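Local coordinates for centromeric protein-C, isoform A (Drosophila melanogaster, PDB 6O2K) that probably acts as a chromatin-protein adaptor at the centromere and kinetochore, and is represented here by its dimeric cupin domain, at residues B[26-31]-B[39-44]; B[69-74]-B[130-135]; B[83-88]-B[137-142]; B[98-103]-B[121-126]. All blocks are in the same frame, centred on the assembly; numbering follows the deposited sequence. Where two conformers were deposited one is given.

Contact 1: residues B[26-31]-B[39-44]; sequences PSASMS and SANELI
Pro-26 and Asn-41 tie two loops together in a small loop-to-loop contact that precedes the main strands of the cupin domain. The central link is one hydrogen bond from Asn-41 ND2 to Pro-26 O, 2.9 Å long and nearly straight at 170°. The donor approaches almost along the C=O axis, and the acceptor lies in the plane of the Asn-41 amide. Asn-41 CG stands anti to the backbone N (chi1 174°), on the side of the other loop, and ND2 bonds from there. Ala-28 CB then packs against this amide, 3.6 Å from Asn-41 CG and only slightly farther from ND2 and OD1. At the other end the Pro-26 ring supplies the apolar part. Its CG sits 3.8 Å from Ala-40 CB and 3.7 Å from Ala-40 O. An alanine in place of Asn-41 removes the amide, so Pro-26 O would probably be left without this donor and the two loops would be less firmly joined. The second subunit reaches the same loops: its Arg-112 bonds to Ala-28 O and its Asp-115 to Ala-40 N. Within the chain, Pro-26 packs on Leu-14 and Trp-17 of helix 6-19. Residues 39-44 follow the short strand 37-38 and lead into strand 46-48, the outermost strand of this chain's six-stranded sheet.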
# COMPACT_ATOMS: atom_id res chain seq x y z
N PRO B 26 -8.59 4.32 12.55
CA PRO B 26 -8.88 2.95 12.12
C PRO B 26 -9.02 2.03 13.33
O PRO B 26 -8.48 2.30 14.41
CB PRO B 26 -7.65 2.57 11.28
CG PRO B 26 -6.96 3.86 10.97
CD PRO B 26 -7.28 4.79 12.10
N SER B 27 -9.79 0.97 13.16
CA SER B 27 -10.07 0.07 14.27
C SER B 27 -8.82 -0.67 14.73
O SER B 27 -7.94 -1.01 13.93
CB SER B 27 -11.15 -0.93 13.87
OG SER B 27 -10.91 -1.45 12.57
N ALA B 28 -8.73 -0.91 16.03
CA ALA B 28 -7.59 -1.65 16.56
C ALA B 28 -7.89 -3.15 16.57
O ALA B 28 -8.98 -3.60 16.22
CB ALA B 28 -7.23 -1.13 17.95
N SER B 29 -6.89 -3.94 16.97
CA SER B 29 -7.06 -5.38 17.11
C SER B 29 -6.11 -5.87 18.19
O SER B 29 -5.08 -5.26 18.45
CB SER B 29 -6.82 -6.11 15.78
OG SER B 29 -5.45 -6.46 15.64
N MET B 30 -6.48 -6.98 18.84
CA MET B 30 -5.59 -7.52 19.86
C MET B 30 -4.28 -8.02 19.25
O MET B 30 -3.27 -8.15 19.96
CB MET B 30 -6.27 -8.65 20.63
CG MET B 30 -7.41 -8.15 21.54
SD MET B 30 -6.85 -7.08 22.88
CE MET B 30 -6.11 -8.30 23.97
N SER B 31 -4.26 -8.27 17.95
CA SER B 31 -3.01 -8.63 17.29
C SER B 31 -1.98 -7.50 17.30
O SER B 31 -0.82 -7.76 16.99
CB SER B 31 -3.29 -9.06 15.84
OG SER B 31 -4.10 -10.22 15.82
N SER B 39 -0.35 -1.96 13.13
CA SER B 39 -1.75 -1.68 12.84
C SER B 39 -1.92 -0.24 12.37
O SER B 39 -1.17 0.65 12.76
CB SER B 39 -2.61 -1.93 14.08
OG SER B 39 -2.35 -0.95 15.07
N ALA B 40 -2.93 -0.02 11.51
CA ALA B 40 -3.22 1.35 11.09
C ALA B 40 -3.67 2.20 12.27
O ALA B 40 -3.48 3.42 12.28
CB ALA B 40 -4.28 1.36 10.00
N ASN B 41 -4.27 1.56 13.29
CA ASN B 41 -4.70 2.28 14.49
C ASN B 41 -3.53 2.99 15.17
O ASN B 41 -3.73 4.02 15.83
CB ASN B 41 -5.38 1.28 15.42
CG ASN B 41 -5.74 1.87 16.76
OD1 ASN B 41 -4.93 1.87 17.69
ND2 ASN B 41 -6.96 2.38 16.86
N GLU B 42 -2.33 2.45 15.04
CA GLU B 42 -1.14 3.01 15.68
C GLU B 42 -0.57 4.22 14.95
O GLU B 42 0.25 4.94 15.53
CB GLU B 42 -0.07 1.91 15.81
CG GLU B 42 1.07 2.22 16.78
CD GLU B 42 2.21 1.20 16.70
OE1 GLU B 42 2.11 0.25 15.89
OE2 GLU B 42 3.20 1.34 17.44
N LEU B 43 -0.97 4.45 13.70
CA LEU B 43 -0.39 5.54 12.91
C LEU B 43 -0.70 6.88 13.55
O LEU B 43 -1.80 7.09 14.06
CB LEU B 43 -0.95 5.52 11.49
CG LEU B 43 -0.62 4.32 10.61
CD1 LEU B 43 -1.48 4.36 9.37
CD2 LEU B 43 0.85 4.36 10.24
N ILE B 44 0.26 7.80 13.49
CA ILE B 44 0.04 9.18 13.92
C ILE B 44 0.83 10.08 12.98
O ILE B 44 2.00 9.83 12.70
CB ILE B 44 0.45 9.43 15.39
CG1 ILE B 44 -0.50 8.69 16.35
CG2 ILE B 44 0.43 10.92 15.70
CD1 ILE B 44 -1.94 9.18 16.31

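Contact 2: residues B[69-74]-B[130-135]; sequences FKPYQK and AIDKVS
Phe-69 and Ser-135 form an antiparallel hydrogen-bonded pair where two strands of the cupin beta fold, 64-69 and 135-141, meet their loops. Phe-69 N donates to Ser-135 O at 2.9 Å, and Ser-135 N returns a bond to Phe-69 O at 3.1 Å. Val-134 CG1 packs against Phe-69 O at 3.4 Å. The type II turn from Lys-70 to Gln-73 then carries Tyr-72 N to Ile-131 O, a bond of 3.2 Å whose donor is tilted 29° from the carbonyl plane. One face of the Tyr-72 ring covers the peptide between Ile-131 and Asp-132, with both Ile-131 O and Asp-132 N toward the rim. Ala-130 O lies at the ring edge, 3.6 Å from CE1. Asp-132 CB touches Tyr-72 CE2 at 3.7 Å, its carboxylate plane 10° from the ring plane; OD2 touches Pro-71 CB at 3.5 Å. Asn-129 positions both loops from just outside: its ND2 bonds to Lys-70 O and Lys-133 O, its OD1 to Ile-131 N and Ser-135 OG. Lys-133 NZ makes a salt bridge with Asp-5 OD2 of the second subunit. Within the turn the extended Gln-73 side chain brings OE1 to Lys-70 N, a bond of 2.9 Å.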
# COMPACT_ATOMS: atom_id res chain seq x y z
N PHE B 69 -0.99 15.44 1.71
CA PHE B 69 -0.75 16.72 1.07
C PHE B 69 -2.01 17.56 1.14
O PHE B 69 -3.10 17.10 0.76
CB PHE B 69 -0.37 16.57 -0.41
CG PHE B 69 1.04 16.14 -0.65
CD1 PHE B 69 1.45 14.86 -0.31
CD2 PHE B 69 1.95 16.99 -1.27
CE1 PHE B 69 2.75 14.43 -0.58
CE2 PHE B 69 3.26 16.58 -1.53
CZ PHE B 69 3.66 15.30 -1.17
N LYS B 70 -1.84 18.80 1.56
CA LYS B 70 -2.88 19.78 1.52
C LYS B 70 -3.20 20.13 0.07
O LYS B 70 -2.42 19.82 -0.83
CB LYS B 70 -2.44 21.01 2.30
CG LYS B 70 -2.17 20.70 3.71
CD LYS B 70 -3.49 20.28 4.24
CE LYS B 70 -3.33 20.01 5.71
NZ LYS B 70 -4.65 19.57 6.18
N PRO B 71 -4.33 20.80 -0.19
CA PRO B 71 -4.65 21.15 -1.58
C PRO B 71 -3.52 21.91 -2.26
O PRO B 71 -3.02 22.90 -1.74
CB PRO B 71 -5.90 22.03 -1.44
CG PRO B 71 -6.54 21.57 -0.21
CD PRO B 71 -5.43 21.14 0.72
N TYR B 72 -3.09 21.39 -3.42
CA TYR B 72 -2.06 21.98 -4.26
C TYR B 72 -0.71 22.10 -3.57
O TYR B 72 0.18 22.80 -4.08
CB TYR B 72 -2.47 23.36 -4.79
CG TYR B 72 -3.67 23.35 -5.71
CD1 TYR B 72 -3.70 22.54 -6.84
CD2 TYR B 72 -4.76 24.18 -5.46
CE1 TYR B 72 -4.79 22.55 -7.69
CE2 TYR B 72 -5.85 24.19 -6.30
CZ TYR B 72 -5.86 23.37 -7.41
OH TYR B 72 -6.95 23.38 -8.25
N GLN B 73 -0.52 21.46 -2.42
CA GLN B 73 0.73 21.58 -1.69
C GLN B 73 1.87 20.90 -2.45
O GLN B 73 1.68 19.87 -3.10
CB GLN B 73 0.58 20.97 -0.30
CG GLN B 73 1.78 21.24 0.59
CD GLN B 73 1.54 20.80 2.01
OE1 GLN B 73 0.76 19.89 2.27
NE2 GLN B 73 2.22 21.45 2.95
N LYS B 74 3.06 21.50 -2.35
CA LYS B 74 4.28 20.97 -2.94
C LYS B 74 5.19 20.41 -1.86
O LYS B 74 5.34 21.01 -0.78
CB LYS B 74 5.05 22.05 -3.69
CG LYS B 74 4.30 22.81 -4.76
CD LYS B 74 5.20 23.91 -5.34
CE LYS B 74 4.63 24.53 -6.60
NZ LYS B 74 5.47 25.65 -7.10
N ALA B 130 -2.02 17.60 -7.18
CA ALA B 130 -2.53 18.18 -8.42
C ALA B 130 -3.94 18.74 -8.31
O ALA B 130 -4.43 19.33 -9.28
CB ALA B 130 -2.50 17.13 -9.54
N ILE B 131 -4.62 18.60 -7.16
CA ILE B 131 -6.03 18.97 -7.05
C ILE B 131 -6.29 19.79 -5.79
O ILE B 131 -5.46 19.87 -4.88
CB ILE B 131 -6.94 17.73 -7.06
CG1 ILE B 131 -6.49 16.74 -5.99
CG2 ILE B 131 -6.94 17.09 -8.43
CD1 ILE B 131 -7.44 15.59 -5.79
N ASP B 132 -7.49 20.38 -5.75
CA ASP B 132 -7.91 21.27 -4.67
C ASP B 132 -8.53 20.51 -3.50
O ASP B 132 -9.43 21.02 -2.81
CB ASP B 132 -8.88 22.31 -5.24
CG ASP B 132 -9.25 23.40 -4.25
OD1 ASP B 132 -10.26 24.10 -4.49
OD2 ASP B 132 -8.54 23.57 -3.23
N LYS B 133 -8.08 19.28 -3.27
CA LYS B 133 -8.47 18.48 -2.12
C LYS B 133 -7.22 17.83 -1.54
O LYS B 133 -6.18 17.73 -2.20
CB LYS B 133 -9.48 17.39 -2.49
CG LYS B 133 -10.72 17.87 -3.22
CD LYS B 133 -11.41 16.72 -3.93
CE LYS B 133 -11.17 15.39 -3.22
NZ LYS B 133 -12.23 15.10 -2.22
N VAL B 134 -7.33 17.36 -0.30
CA VAL B 134 -6.23 16.62 0.30
C VAL B 134 -6.00 15.35 -0.50
O VAL B 134 -6.94 14.59 -0.78
CB VAL B 134 -6.52 16.31 1.77
CG1 VAL B 134 -5.50 15.32 2.31
CG2 VAL B 134 -6.51 17.57 2.59
N SER B 135 -4.75 15.11 -0.89
CA SER B 135 -4.38 13.86 -1.55
C SER B 135 -3.40 13.10 -0.67
O SER B 135 -2.72 13.69 0.18
CB SER B 135 -3.76 14.08 -2.94
OG SER B 135 -4.65 14.74 -3.81

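Contact 3: residues B[83-88]-B[137-142]; sequences HPLKLL and LMCIRS
Leu-87 and Leu-137 pack against each other on the face of an antiparallel strand pair that turns toward the second sheet. Their branches cross obliquely, and Leu-87 CD2 meets Leu-137 CD1 at 3.7 Å. Farther along this face, Leu-85 CD2 lies against Cys-139 SG and Leu-85 CB against Arg-141 CG, both at 4.0 Å. On the other face Lys-86 CB sits beside Ile-140 CB, and Leu-88 CB beside Met-138 CB. Regular backbone bonds hold the strands, such as Ile-140 N to Lys-86 O at 2.9 Å. His-83 fills the C-terminal end. Its ND1 donates to Ser-142 O of the terminal carboxylate at 2.8 Å. The oxygen lies in the ring plane, but the bond is bent (147°) and ND1 stands above the carboxylate plane. Pro-84 CD touches the same oxygen at 3.4 Å. CD2 of His-83 sits over the Arg-141 guanidinium, 3.9 Å from CZ, with the two planes 62° apart. A water at the guanidinium edge joins Arg-141 NH2 to His-83 O. An alanine in place of His-83 loses the ring; Ser-142 O would probably be left without this donor and the guanidinium less covered where CD2 sat. Arg-141 NE bonds to Ala-62 O. Ile-140 packs on Ile-140 of the second subunit. Strands 85-89 and 135-141 lie side by side in the six-stranded sheet, flanked by 116-119 and 64-69, while Leu-85, Leu-87 and Leu-137 pack on strand 124-129.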
# COMPACT_ATOMS: atom_id res chain seq x y z
N HIS B 83 17.97 5.28 0.14
CA HIS B 83 16.97 4.27 -0.17
C HIS B 83 16.17 4.65 -1.40
O HIS B 83 15.60 5.75 -1.45
CB HIS B 83 16.02 4.08 1.02
CG HIS B 83 16.69 3.48 2.22
ND1 HIS B 83 17.03 2.14 2.28
CD2 HIS B 83 17.12 4.03 3.38
CE1 HIS B 83 17.63 1.90 3.43
NE2 HIS B 83 17.69 3.03 4.12
N PRO B 84 16.10 3.78 -2.41
CA PRO B 84 15.10 3.98 -3.47
C PRO B 84 13.71 3.88 -2.87
O PRO B 84 13.52 3.36 -1.77
CB PRO B 84 15.36 2.81 -4.44
CG PRO B 84 16.60 2.13 -3.96
CD PRO B 84 16.76 2.47 -2.51
N LEU B 85 12.73 4.38 -3.59
CA LEU B 85 11.38 4.27 -3.05
C LEU B 85 10.37 4.08 -4.17
O LEU B 85 10.68 4.24 -5.35
CB LEU B 85 11.05 5.48 -2.18
CG LEU B 85 11.14 6.91 -2.69
CD1 LEU B 85 9.92 7.16 -3.49
CD2 LEU B 85 11.13 7.82 -1.48
N LYS B 86 9.17 3.68 -3.78
CA LYS B 86 8.02 3.62 -4.67
C LYS B 86 6.95 4.53 -4.09
O LYS B 86 6.69 4.49 -2.89
CB LYS B 86 7.49 2.19 -4.82
CG LYS B 86 8.52 1.21 -5.35
CD LYS B 86 7.97 -0.18 -5.58
CE LYS B 86 9.11 -1.13 -6.00
NZ LYS B 86 10.14 -1.30 -4.94
N LEU B 87 6.34 5.36 -4.93
CA LEU B 87 5.23 6.22 -4.53
C LEU B 87 3.96 5.67 -5.16
O LEU B 87 3.85 5.56 -6.39
CB LEU B 87 5.48 7.66 -4.96
CG LEU B 87 6.79 8.32 -4.47
CD1 LEU B 87 6.97 9.69 -5.10
CD2 LEU B 87 6.79 8.44 -2.94
N LEU B 88 2.98 5.33 -4.31
CA LEU B 88 1.75 4.69 -4.74
C LEU B 88 0.57 5.51 -4.25
O LEU B 88 0.37 5.65 -3.03
CB LEU B 88 1.68 3.25 -4.20
CG LEU B 88 0.42 2.44 -4.45
CD1 LEU B 88 0.17 2.25 -5.93
CD2 LEU B 88 0.58 1.09 -3.76
N LEU B 137 -0.49 9.77 -0.59
CA LEU B 137 0.28 8.72 -1.26
C LEU B 137 0.98 7.85 -0.24
O LEU B 137 1.30 8.28 0.87
CB LEU B 137 1.30 9.27 -2.28
CG LEU B 137 2.50 10.12 -1.87
CD1 LEU B 137 3.61 9.28 -1.27
CD2 LEU B 137 3.02 10.86 -3.09
N MET B 138 1.19 6.59 -0.62
CA MET B 138 1.96 5.65 0.18
C MET B 138 3.41 5.69 -0.30
O MET B 138 3.67 5.67 -1.50
CB MET B 138 1.39 4.23 0.04
CG MET B 138 2.12 3.16 0.87
SD MET B 138 1.51 1.46 0.51
CE MET B 138 -0.11 1.48 1.32
N CYS B 139 4.33 5.77 0.66
CA CYS B 139 5.76 5.81 0.41
C CYS B 139 6.37 4.48 0.85
O CYS B 139 6.30 4.14 2.04
CB CYS B 139 6.37 6.98 1.20
SG CYS B 139 8.15 7.11 1.16
N ILE B 140 6.94 3.74 -0.10
CA ILE B 140 7.51 2.41 0.13
C ILE B 140 8.99 2.49 -0.19
O ILE B 140 9.36 2.63 -1.36
CB ILE B 140 6.85 1.35 -0.76
CG1 ILE B 140 5.33 1.37 -0.58
CG2 ILE B 140 7.50 -0.01 -0.51
CD1 ILE B 140 4.55 0.51 -1.62
N ARG B 141 9.84 2.36 0.82
CA ARG B 141 11.27 2.43 0.58
C ARG B 141 11.90 1.04 0.63
O ARG B 141 11.41 0.14 1.32
CB ARG B 141 11.93 3.35 1.61
CG ARG B 141 11.27 4.71 1.71
CD ARG B 141 12.29 5.79 2.02
NE ARG B 141 12.83 5.66 3.36
CZ ARG B 141 13.92 6.30 3.80
NH1 ARG B 141 14.33 6.13 5.05
NH2 ARG B 141 14.60 7.11 3.00
N SER B 142 12.97 0.85 -0.15
CA SER B 142 13.68 -0.43 -0.13
C SER B 142 15.16 -0.26 0.20
O SER B 142 15.68 0.85 0.24
CB SER B 142 13.52 -1.16 -1.46
OG SER B 142 13.72 -0.29 -2.56
OXT SER B 142 15.87 -1.23 0.42
O HOH W 1 14.74 7.99 0.15

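Contact 4: residues B[98-103]-B[121-126]; sequences TLAVGE and RGTRYS
Val-101 N, Arg-121 O and Thr-123 OG1 all grip one water between the two segments. Val-101 N donates to it at 3.1 Å from the water oxygen. The water in turn donates to Arg-121 O at 2.9 Å, and it shares a 2.8 Å bond with Thr-123 OG1. Thr-123 OG1 stands anti to the carbonyl carbon (chi1 -73°), on the side of the water, and also touches Ala-100 CA. The methyl of the same threonine goes the other way, with CG2 4.0 Å from Thr-98 CB. Thr-98 CG2 continues the packing onto Tyr-125 CB, also at 4.0 Å. Strands 93-99 and 124-129 pair antiparallel here, in the four-stranded sheet of the cupin fold. Leu-99 and Arg-124 are the hydrogen-bonded pair, with Leu-99 N donating to Arg-124 O at 2.9 Å. Past them the chain bends into a type II turn from Ala-100 to Glu-103, with Gly-102 at its third position. Val-101 CG2 leans on the backbone of Gly-122, 3.5 Å from Gly-122 O. A side chain on Gly-122 would run into that methyl. Gly-122 O also accepts a bond from Gln-79, and Tyr-125 OH bonds to Arg-75 NH1.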
# COMPACT_ATOMS: atom_id res chain seq x y z
N THR B 98 10.97 14.11 -11.91
CA THR B 98 12.15 13.29 -11.61
C THR B 98 13.30 13.65 -12.53
O THR B 98 13.10 13.94 -13.71
CB THR B 98 11.86 11.78 -11.75
OG1 THR B 98 11.31 11.50 -13.04
CG2 THR B 98 10.89 11.30 -10.67
N LEU B 99 14.52 13.60 -11.97
CA LEU B 99 15.78 13.75 -12.70
C LEU B 99 16.68 12.61 -12.25
O LEU B 99 17.12 12.57 -11.09
CB LEU B 99 16.43 15.10 -12.43
CG LEU B 99 17.83 15.28 -13.04
CD1 LEU B 99 17.78 15.18 -14.55
CD2 LEU B 99 18.46 16.60 -12.59
N ALA B 100 16.95 11.66 -13.15
CA ALA B 100 17.68 10.45 -12.79
C ALA B 100 19.17 10.64 -13.02
O ALA B 100 19.58 11.42 -13.88
CB ALA B 100 17.18 9.26 -13.62
N VAL B 101 19.98 9.94 -12.22
CA VAL B 101 21.44 10.01 -12.39
C VAL B 101 21.80 9.70 -13.83
O VAL B 101 21.27 8.75 -14.42
CB VAL B 101 22.15 9.05 -11.42
CG1 VAL B 101 23.67 9.01 -11.71
CG2 VAL B 101 21.87 9.41 -9.98
N GLY B 102 22.70 10.50 -14.39
CA GLY B 102 23.16 10.28 -15.75
C GLY B 102 22.28 10.89 -16.81
O GLY B 102 22.62 10.82 -17.99
N GLU B 103 21.15 11.49 -16.43
CA GLU B 103 20.23 12.07 -17.39
C GLU B 103 20.21 13.59 -17.25
O GLU B 103 20.57 14.15 -16.22
CB GLU B 103 18.82 11.47 -17.20
CG GLU B 103 18.86 9.94 -17.29
CD GLU B 103 17.50 9.28 -17.32
OE1 GLU B 103 16.48 9.97 -17.53
OE2 GLU B 103 17.47 8.04 -17.12
N ARG B 121 17.68 4.98 -6.67
CA ARG B 121 18.68 5.61 -5.83
C ARG B 121 19.40 6.71 -6.60
O ARG B 121 19.77 6.52 -7.76
CB ARG B 121 19.66 4.56 -5.32
CG ARG B 121 20.67 5.11 -4.32
CD ARG B 121 21.39 3.99 -3.60
NE ARG B 121 22.18 4.51 -2.50
CZ ARG B 121 22.88 3.75 -1.66
NH1 ARG B 121 22.88 2.43 -1.80
NH2 ARG B 121 23.57 4.31 -0.68
N GLY B 122 19.53 7.87 -5.97
CA GLY B 122 20.20 9.01 -6.56
C GLY B 122 19.31 9.94 -7.36
O GLY B 122 19.74 11.05 -7.70
N THR B 123 18.08 9.53 -7.67
CA THR B 123 17.16 10.39 -8.43
C THR B 123 16.71 11.56 -7.57
O THR B 123 16.47 11.43 -6.37
CB THR B 123 15.96 9.56 -8.91
OG1 THR B 123 16.39 8.71 -9.98
CG2 THR B 123 14.80 10.45 -9.40
N ARG B 124 16.63 12.74 -8.19
CA ARG B 124 16.07 13.92 -7.54
C ARG B 124 14.61 14.02 -7.94
O ARG B 124 14.28 13.97 -9.13
CB ARG B 124 16.83 15.18 -7.94
CG ARG B 124 18.24 15.23 -7.36
CD ARG B 124 18.93 16.57 -7.62
NE ARG B 124 20.34 16.48 -7.27
CZ ARG B 124 20.82 16.59 -6.03
NH1 ARG B 124 22.13 16.48 -5.82
NH2 ARG B 124 20.00 16.81 -5.01
N TYR B 125 13.72 14.17 -6.95
CA TYR B 125 12.30 14.12 -7.25
C TYR B 125 11.53 15.12 -6.40
O TYR B 125 11.88 15.38 -5.24
CB TYR B 125 11.75 12.69 -7.03
CG TYR B 125 11.74 12.25 -5.58
CD1 TYR B 125 12.91 11.90 -4.92
CD2 TYR B 125 10.54 12.20 -4.88
CE1 TYR B 125 12.88 11.52 -3.58
CE2 TYR B 125 10.50 11.81 -3.55
CZ TYR B 125 11.67 11.48 -2.91
OH TYR B 125 11.62 11.09 -1.59
N SER B 126 10.50 15.71 -7.00
CA SER B 126 9.57 16.58 -6.29
C SER B 126 8.13 16.15 -6.56
O SER B 126 7.84 15.50 -7.57
CB SER B 126 9.76 18.05 -6.69
OG SER B 126 9.28 18.26 -8.00
O HOH W 2 18.96 7.73 -10.28

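In the fold
Contacts 3 and 4 lie on the same side of the chain's centre, with their own centres 14 Å apart. Contact 3 belongs to the six-stranded sheet and contact 4 to the four-stranded one. They touch directly where Leu-85 CD2 packs against Tyr-125 OH at 3.3 Å. Contact 4 is nested in the loops closed by contacts 2 and 3. Contact 2 joins the ends of strands from both sheets; its centre is 19 Å from that of contact 3, on the opposite side of the chain's centre. Contact 1 stands apart, with nearest atoms about 9 Å from contact 3 and about 17 Å from contact 4. Contacts 1, 2 and 3 all reach the second subunit of the dimer; contact 4 does not.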